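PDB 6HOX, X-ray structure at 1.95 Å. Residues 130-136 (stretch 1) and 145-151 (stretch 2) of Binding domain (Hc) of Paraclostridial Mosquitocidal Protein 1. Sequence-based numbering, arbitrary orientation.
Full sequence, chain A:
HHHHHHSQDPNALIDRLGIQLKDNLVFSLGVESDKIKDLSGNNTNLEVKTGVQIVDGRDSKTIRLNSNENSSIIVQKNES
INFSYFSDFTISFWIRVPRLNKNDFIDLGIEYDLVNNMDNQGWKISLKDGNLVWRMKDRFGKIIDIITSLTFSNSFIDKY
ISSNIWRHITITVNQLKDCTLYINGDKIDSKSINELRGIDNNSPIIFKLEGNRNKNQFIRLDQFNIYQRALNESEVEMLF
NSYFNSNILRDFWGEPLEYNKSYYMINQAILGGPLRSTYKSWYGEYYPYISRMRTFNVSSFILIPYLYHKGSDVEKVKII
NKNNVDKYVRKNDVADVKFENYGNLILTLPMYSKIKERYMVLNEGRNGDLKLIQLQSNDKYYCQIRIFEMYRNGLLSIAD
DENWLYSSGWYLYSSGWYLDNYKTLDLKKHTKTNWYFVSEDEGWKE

Stretch 1, residues 130-136: GNLVWRM
Stretch 2, residues 145-151: DIITSLT

Stretches 130-136 and 145-151 meet as two neighbouring antiparallel β-strands, joined by backbone hydrogen bonds, with a salt bridge at one end and an asparagine that ties down the chain leaving the second strand at the other. Strand 131-136 and strand 145-147 run at 174° between their N-to-C directions, with a closest axial approach of 4.5 Å, and the two stretches together bury 503 Å².

Gly 130 precedes the first strand with phi/psi of 70/7, a positive phi that favours glycine. From Asn 131 (-120/176) onward the chain is extended, Leu 132 to Met 136 having phi between -109° and -136° and psi between 127° and 139°. Asp 145, Ile 146 and Ile 147 are likewise extended, at -135/155, -116/124 and -119/110.

The register pairs Val 133 with Ile 147, Trp 134 with Ile 146 and Arg 135 with Asp 145, at CA-CA distances of 4.5, 5.1 and 4.0 Å. Trp 134 and Ile 146 form the hydrogen-bonded pair: Trp 134 N donates to Ile 146 O at 2.9 Å, and Ile 146 N to Trp 134 O at 2.7 Å. The flanking pairs are non-hydrogen-bonded, and there alpha carbons face carbonyl oxygens, with CA-H...O contacts from Val 133 CA to Ile 146 O (3.2 Å) and from Asp 145 CA to Trp 134 O (2.9 Å). The ladder extends to Thr 148, whose N donates to Leu 132 O at 3.0 Å.

Val 133, Arg 135, Asp 145 and Ile 147 share one face of the sheet; Trp 134 (chi1 166°, chi2 -106°) and Ile 146 (chi1 m, chi2 t) lie on the other. Val 133, with chi1 t, packs its CG2 3.9 Å from CG1 of Ile 147, whose chi1 is m and chi2 t. Arg 135 is extended through chi1 and chi2 (both t) and then turns at chi3 (m) and chi4 (105°), bringing its guanidinium edge-on to Asp 145 (chi1 p). Its NE and NH2 each donate to Asp 145 OD2 at 2.9 Å, so a single carboxylate oxygen receives both bonds of the salt bridge. Ile 147 CD1 also lies near the guanidinium plane, 4.3 Å from Arg 135 NH2.

Beyond Ile 147, side chains take over from regular backbone pairing. Thr 148 (-63/147, chi1 p) points its CB toward the first stretch; its OG1 accepts a nearly linear bond from Leu 132 N at 3.1 Å and donates to Asn 131 OD1 at 2.6 Å. Asn 131 (chi1 m, chi2 -79°) also reaches Leu 150 (-75/150): Leu 150 N donates to Asn 131 OD1 at 3.0 Å, while Asn 131 ND2 donates to Leu 150 O at 2.9 Å. The amide thus satisfies both polar backbone atoms of one residue. Between these anchors, Ser 149 (-124/38) points its CB away, and Thr 151 follows at the N-cap position of a helix.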

# COMPACT_ATOMS: atom_id res chain seq x y z
N GLY A 130 2.52 -13.08 9.38
CA GLY A 130 2.65 -11.87 8.57
C GLY A 130 2.76 -12.12 7.07
O GLY A 130 3.04 -11.17 6.31
N ASN A 131 2.59 -13.37 6.64
CA ASN A 131 2.74 -13.79 5.26
C ASN A 131 1.41 -14.37 4.76
O ASN A 131 0.44 -14.43 5.50
CB ASN A 131 3.95 -14.73 5.11
CG ASN A 131 5.24 -13.97 4.89
OD1 ASN A 131 5.52 -13.51 3.78
ND2 ASN A 131 6.02 -13.82 5.94
N LEU A 132 1.36 -14.71 3.48
CA LEU A 132 0.15 -15.15 2.78
C LEU A 132 0.38 -16.60 2.35
O LEU A 132 1.50 -16.97 1.99
CB LEU A 132 -0.06 -14.23 1.57
CG LEU A 132 -1.47 -14.17 0.97
CD1 LEU A 132 -2.44 -13.51 1.91
CD2 LEU A 132 -1.45 -13.43 -0.34
N VAL A 133 -0.67 -17.42 2.50
CA VAL A 133 -0.68 -18.82 2.09
C VAL A 133 -1.75 -19.01 1.01
O VAL A 133 -2.91 -18.61 1.24
CB VAL A 133 -0.99 -19.76 3.27
CG1 VAL A 133 -1.05 -21.21 2.82
CG2 VAL A 133 0.02 -19.57 4.39
N TRP A 134 -1.35 -19.62 -0.10
CA TRP A 134 -2.22 -20.20 -1.10
C TRP A 134 -2.07 -21.72 -0.99
O TRP A 134 -0.95 -22.24 -1.02
CB TRP A 134 -1.87 -19.70 -2.51
CG TRP A 134 -2.50 -20.49 -3.61
CD1 TRP A 134 -1.88 -21.38 -4.44
CD2 TRP A 134 -3.89 -20.49 -3.99
NE1 TRP A 134 -2.78 -21.91 -5.32
CE2 TRP A 134 -4.02 -21.39 -5.07
CE3 TRP A 134 -5.02 -19.79 -3.55
CZ2 TRP A 134 -5.24 -21.62 -5.70
CZ3 TRP A 134 -6.22 -20.02 -4.16
CH2 TRP A 134 -6.33 -20.93 -5.21
N ARG A 135 -3.19 -22.43 -0.85
CA ARG A 135 -3.12 -23.87 -0.78
C ARG A 135 -4.22 -24.49 -1.64
O ARG A 135 -5.37 -24.00 -1.64
CB ARG A 135 -3.23 -24.37 0.67
CG ARG A 135 -3.34 -25.88 0.75
CD ARG A 135 -3.27 -26.47 2.15
NE ARG A 135 -2.01 -26.11 2.79
CZ ARG A 135 -1.90 -25.19 3.75
NH1 ARG A 135 -2.98 -24.82 4.42
NH2 ARG A 135 -0.72 -24.66 4.02
N MET A 136 -3.83 -25.54 -2.38
CA MET A 136 -4.71 -26.42 -3.13
C MET A 136 -4.60 -27.84 -2.55
O MET A 136 -3.50 -28.30 -2.21
CB MET A 136 -4.30 -26.45 -4.61
CG MET A 136 -4.62 -25.14 -5.33
SD MET A 136 -3.98 -25.06 -7.01
CE MET A 136 -2.24 -25.15 -6.64
N ASP A 145 1.00 -25.90 -1.70
CA ASP A 145 0.82 -24.59 -1.17
C ASP A 145 2.02 -23.69 -1.53
O ASP A 145 3.13 -24.16 -1.83
CB ASP A 145 0.50 -24.64 0.33
CG ASP A 145 1.36 -25.58 1.12
OD1 ASP A 145 2.52 -25.76 0.73
OD2 ASP A 145 0.86 -26.14 2.13
N ILE A 146 1.73 -22.38 -1.55
CA ILE A 146 2.73 -21.36 -1.59
C ILE A 146 2.59 -20.59 -0.28
O ILE A 146 1.49 -20.16 0.09
CB ILE A 146 2.58 -20.49 -2.86
CG1 ILE A 146 2.77 -21.33 -4.12
CG2 ILE A 146 3.54 -19.30 -2.83
CD1 ILE A 146 2.46 -20.61 -5.41
N ILE A 147 3.68 -20.50 0.46
CA ILE A 147 3.73 -19.73 1.67
C ILE A 147 4.79 -18.66 1.44
O ILE A 147 5.95 -19.00 1.30
CB ILE A 147 4.00 -20.65 2.88
CG1 ILE A 147 2.92 -21.73 2.99
CG2 ILE A 147 4.12 -19.84 4.17
CD1 ILE A 147 3.23 -22.85 3.95
N THR A 148 4.39 -17.39 1.31
CA THR A 148 5.38 -16.34 1.09
C THR A 148 6.30 -16.31 2.33
O THR A 148 5.85 -16.61 3.43
CB THR A 148 4.73 -14.99 0.76
OG1 THR A 148 4.02 -14.57 1.92
CG2 THR A 148 3.81 -15.04 -0.43
N SER A 149 7.58 -15.99 2.12
CA SER A 149 8.59 -16.07 3.17
C SER A 149 9.27 -14.71 3.33
O SER A 149 10.43 -14.64 3.56
CB SER A 149 9.60 -17.18 2.89
OG SER A 149 10.31 -16.92 1.69
N LEU A 150 8.48 -13.64 3.21
CA LEU A 150 8.97 -12.28 3.32
C LEU A 150 9.25 -11.98 4.79
O LEU A 150 8.61 -12.55 5.67
CB LEU A 150 7.93 -11.32 2.73
CG LEU A 150 7.69 -11.49 1.23
CD1 LEU A 150 6.27 -11.14 0.86
CD2 LEU A 150 8.64 -10.64 0.44
N THR A 151 10.24 -11.10 5.03
CA THR A 151 10.64 -10.65 6.35
C THR A 151 10.45 -9.14 6.40
O THR A 151 10.69 -8.47 5.40
CB THR A 151 12.10 -10.97 6.66
OG1 THR A 151 12.86 -10.14 5.78
CG2 THR A 151 12.47 -12.43 6.47